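Long-range contact in IroE-like serine hydrolase (Shewanella oneidensis, PDB 3GFF), which probably hydrolyses ester bonds, as a serine hydrolase of the esterase D family with an alpha/beta-hydrolase fold: residues L197-A202 with A222-L227. Numbering follows the deposited sequence.
Sequences LFMAIA and AFADKL
M199, a selenomethionine, reaches from strand 195-201 to helix 215-230 and meets three side chains with its selenium, SE. F223 receives it in a Met-aromatic contact: SE of M199 lies 4.0 Å from CD2 of F223 and 5.3 Å from the ring centroid, at an oblique 73° from the ring normal, and the two side chains cross at about a right angle. Chi1 of F223 (-176°) sets CG anti to the backbone N, and CD2 makes the approach to SE; CG of L227 lies over one face of the ring, displaced toward its rim. The same selenium sits 4.0 Å from CD1 of L227 and 4.3 Å from CB of A224. An extended chi2 puts SE of M199 anti to its CA, out toward the helix, while the bend at chi3 places the terminal CE.

Aliphatic contacts flank the selenium. CD2 of L197 touches CD1 of L227 at 3.7 Å, so this one L227 branch meets both L197 and M199. Toward the other end of the strand, CD1 of I201 rests on CB of A224 at 3.8 Å. The single methyl of A224 thus meets both M199 and I201, where the backbones come closest (CA of M199 to CA of A224, 7.5 Å). No hydrogen bond spans this buried, apolar interface.

Just past I201, the backbone N of A202 hydrogen-bonds OD1 of D169, whose placement with S145 and H247 is consistent with a Ser-His-Asp triad. The segments run roughly antiparallel (148°), axes 10.4 Å apart, as expected for the helix of a beta-alpha-beta crossover between the parallel, neighbouring strands 195-201 and 235-241. Strand 164-168 flanks strand 195-201 on its other side; F237 of strand 235-241 touches L197, M199 and L227, and V187 of helix 178-189 packs against F223 and L227.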
ATOM      1  N   LEU A 197      17.686   8.805  -7.753  1.00 22.50           N
ATOM      2  CA  LEU A 197      17.627   7.368  -7.577  1.00 22.67           C
ATOM      3  C   LEU A 197      17.167   7.074  -6.145  1.00 21.82           C
ATOM      4  O   LEU A 197      17.669   7.663  -5.181  1.00 21.63           O
ATOM      5  CB  LEU A 197      19.002   6.711  -7.793  1.00 23.43           C
ATOM      6  CG  LEU A 197      19.055   5.208  -7.436  1.00 24.33           C
ATOM      7  CD1 LEU A 197      18.220   4.334  -8.398  1.00 23.51           C
ATOM      8  CD2 LEU A 197      20.488   4.740  -7.397  1.00 23.99           C
ATOM      9  N   PHE A 198      16.185   6.195  -6.027  1.00 21.16           N
ATOM     10  CA  PHE A 198      15.727   5.680  -4.725  1.00 20.62           C
ATOM     11  C   PHE A 198      15.907   4.196  -4.799  1.00 20.81           C
ATOM     12  O   PHE A 198      15.468   3.566  -5.776  1.00 24.87           O
ATOM     13  CB  PHE A 198      14.252   6.025  -4.457  1.00 20.35           C
ATOM     14  CG  PHE A 198      13.656   5.307  -3.254  1.00 20.79           C
ATOM     15  CD1 PHE A 198      13.774   5.837  -1.980  1.00 20.46           C
ATOM     16  CD2 PHE A 198      12.959   4.119  -3.423  1.00 20.70           C
ATOM     17  CE1 PHE A 198      13.230   5.200  -0.881  1.00 20.43           C
ATOM     18  CE2 PHE A 198      12.406   3.475  -2.343  1.00 22.24           C
ATOM     19  CZ  PHE A 198      12.552   4.015  -1.056  1.00 21.81           C
HETATM   20  N   MSE A 199      16.567   3.610  -3.805  1.00 22.90           N
HETATM   21  CA  MSE A 199      16.676   2.146  -3.710  1.00 22.13           C
HETATM   22  C   MSE A 199      15.900   1.597  -2.510  1.00 22.80           C
HETATM   23  O   MSE A 199      16.051   2.089  -1.376  1.00 22.57           O
HETATM   24  CB  MSE A 199      18.142   1.698  -3.569  1.00 22.68           C
HETATM   25  CG  MSE A 199      18.976   1.903  -4.797  1.00 22.28           C
HETATM   26 SE   MSE A 199      20.832   1.495  -4.500  0.75 23.95          SE
HETATM   27  CE  MSE A 199      20.657  -0.397  -3.973  1.00 20.77           C
ATOM     28  N   ALA A 200      15.081   0.571  -2.746  1.00 21.57           N
ATOM     29  CA  ALA A 200      14.404  -0.148  -1.656  1.00 21.10           C
ATOM     30  C   ALA A 200      15.239  -1.403  -1.538  1.00 20.37           C
ATOM     31  O   ALA A 200      15.599  -1.990  -2.567  1.00 22.10           O
ATOM     32  CB  ALA A 200      12.936  -0.519  -2.000  1.00 19.05           C
ATOM     33  N   ILE A 201      15.549  -1.810  -0.313  1.00 20.75           N
ATOM     34  CA  ILE A 201      16.367  -2.983  -0.077  1.00 20.29           C
ATOM     35  C   ILE A 201      15.652  -3.870   0.936  1.00 20.95           C
ATOM     36  O   ILE A 201      15.493  -3.476   2.097  1.00 19.54           O
ATOM     37  CB  ILE A 201      17.797  -2.617   0.451  1.00 19.80           C
ATOM     38  CG1 ILE A 201      18.471  -1.615  -0.479  1.00 20.15           C
ATOM     39  CG2 ILE A 201      18.660  -3.900   0.606  1.00 18.06           C
ATOM     40  CD1 ILE A 201      19.822  -1.016   0.029  1.00 19.48           C
ATOM     41  N   ALA A 202      15.218  -5.059   0.489  1.00 20.44           N
ATOM     42  CA  ALA A 202      14.496  -5.995   1.339  1.00 19.47           C
ATOM     43  C   ALA A 202      15.451  -6.970   2.059  1.00 20.85           C
ATOM     44  O   ALA A 202      16.660  -6.844   1.951  1.00 21.94           O
ATOM     45  CB  ALA A 202      13.431  -6.757   0.520  1.00 18.23           C
ATOM     46  N   ALA A 222      25.734  -2.896  -0.048  1.00 24.77           N
ATOM     47  CA  ALA A 222      27.069  -2.428  -0.335  1.00 25.48           C
ATOM     48  C   ALA A 222      27.090  -1.388  -1.441  1.00 25.53           C
ATOM     49  O   ALA A 222      27.944  -0.480  -1.425  1.00 25.75           O
ATOM     50  CB  ALA A 222      28.004  -3.630  -0.702  1.00 25.92           C
ATOM     51  N   PHE A 223      26.176  -1.516  -2.402  1.00 24.21           N
ATOM     52  CA  PHE A 223      26.125  -0.567  -3.530  1.00 24.20           C
ATOM     53  C   PHE A 223      25.545   0.766  -3.049  1.00 23.85           C
ATOM     54  O   PHE A 223      26.040   1.836  -3.442  1.00 24.66           O
ATOM     55  CB  PHE A 223      25.367  -1.173  -4.731  1.00 23.25           C
ATOM     56  CG  PHE A 223      25.349  -0.306  -5.942  1.00 23.32           C
ATOM     57  CD1 PHE A 223      26.520  -0.062  -6.659  1.00 23.90           C
ATOM     58  CD2 PHE A 223      24.174   0.250  -6.395  1.00 22.70           C
ATOM     59  CE1 PHE A 223      26.517   0.765  -7.766  1.00 23.02           C
ATOM     60  CE2 PHE A 223      24.171   1.070  -7.514  1.00 23.31           C
ATOM     61  CZ  PHE A 223      25.344   1.311  -8.201  1.00 23.51           C
ATOM     62  N   ALA A 224      24.526   0.683  -2.190  1.00 23.59           N
ATOM     63  CA  ALA A 224      23.898   1.845  -1.549  1.00 23.92           C
ATOM     64  C   ALA A 224      24.942   2.578  -0.692  1.00 25.22           C
ATOM     65  O   ALA A 224      25.066   3.810  -0.784  1.00 24.08           O
ATOM     66  CB  ALA A 224      22.675   1.406  -0.649  1.00 21.66           C
ATOM     67  N   ASP A 225      25.680   1.810   0.133  1.00 27.28           N
ATOM     68  CA  ASP A 225      26.774   2.357   0.957  1.00 28.90           C
ATOM     69  C   ASP A 225      27.795   3.036   0.063  1.00 28.91           C
ATOM     70  O   ASP A 225      28.276   4.107   0.397  1.00 29.59           O
ATOM     71  CB  ASP A 225      27.462   1.289   1.816  1.00 30.10           C
ATOM     72  CG  ASP A 225      26.662   0.918   3.071  1.00 32.17           C
ATOM     73  OD1 ASP A 225      25.578   1.523   3.295  1.00 33.48           O
ATOM     74  OD2 ASP A 225      27.116   0.015   3.842  1.00 33.50           O
ATOM     75  N   LYS A 226      28.091   2.435  -1.092  1.00 29.55           N
ATOM     76  CA  LYS A 226      29.042   3.033  -2.031  1.00 30.13           C
ATOM     77  C   LYS A 226      28.496   4.330  -2.607  1.00 28.87           C
ATOM     78  O   LYS A 226      29.221   5.326  -2.660  1.00 30.00           O
ATOM     79  CB  LYS A 226      29.466   2.060  -3.136  1.00 30.81           C
ATOM     80  CG  LYS A 226      30.454   2.645  -4.138  1.00 31.52           C
ATOM     81  CD  LYS A 226      30.921   1.617  -5.155  1.00 31.76           C
ATOM     82  CE  LYS A 226      32.091   0.854  -4.669  1.00 33.00           C
ATOM     83  NZ  LYS A 226      33.301   1.740  -4.723  1.00 34.47           N
ATOM     84  N   LEU A 227      27.229   4.340  -3.003  1.00 28.41           N
ATOM     85  CA  LEU A 227      26.606   5.563  -3.519  1.00 28.12           C
ATOM     86  C   LEU A 227      26.604   6.694  -2.453  1.00 27.68           C
ATOM     87  O   LEU A 227      26.831   7.867  -2.761  1.00 25.16           O
ATOM     88  CB  LEU A 227      25.181   5.290  -4.000  1.00 28.78           C
ATOM     89  CG  LEU A 227      24.962   4.688  -5.389  1.00 28.54           C
ATOM     90  CD1 LEU A 227      23.598   4.195  -5.496  1.00 28.94           C
ATOM     91  CD2 LEU A 227      25.221   5.706  -6.491  1.00 29.15           C
TER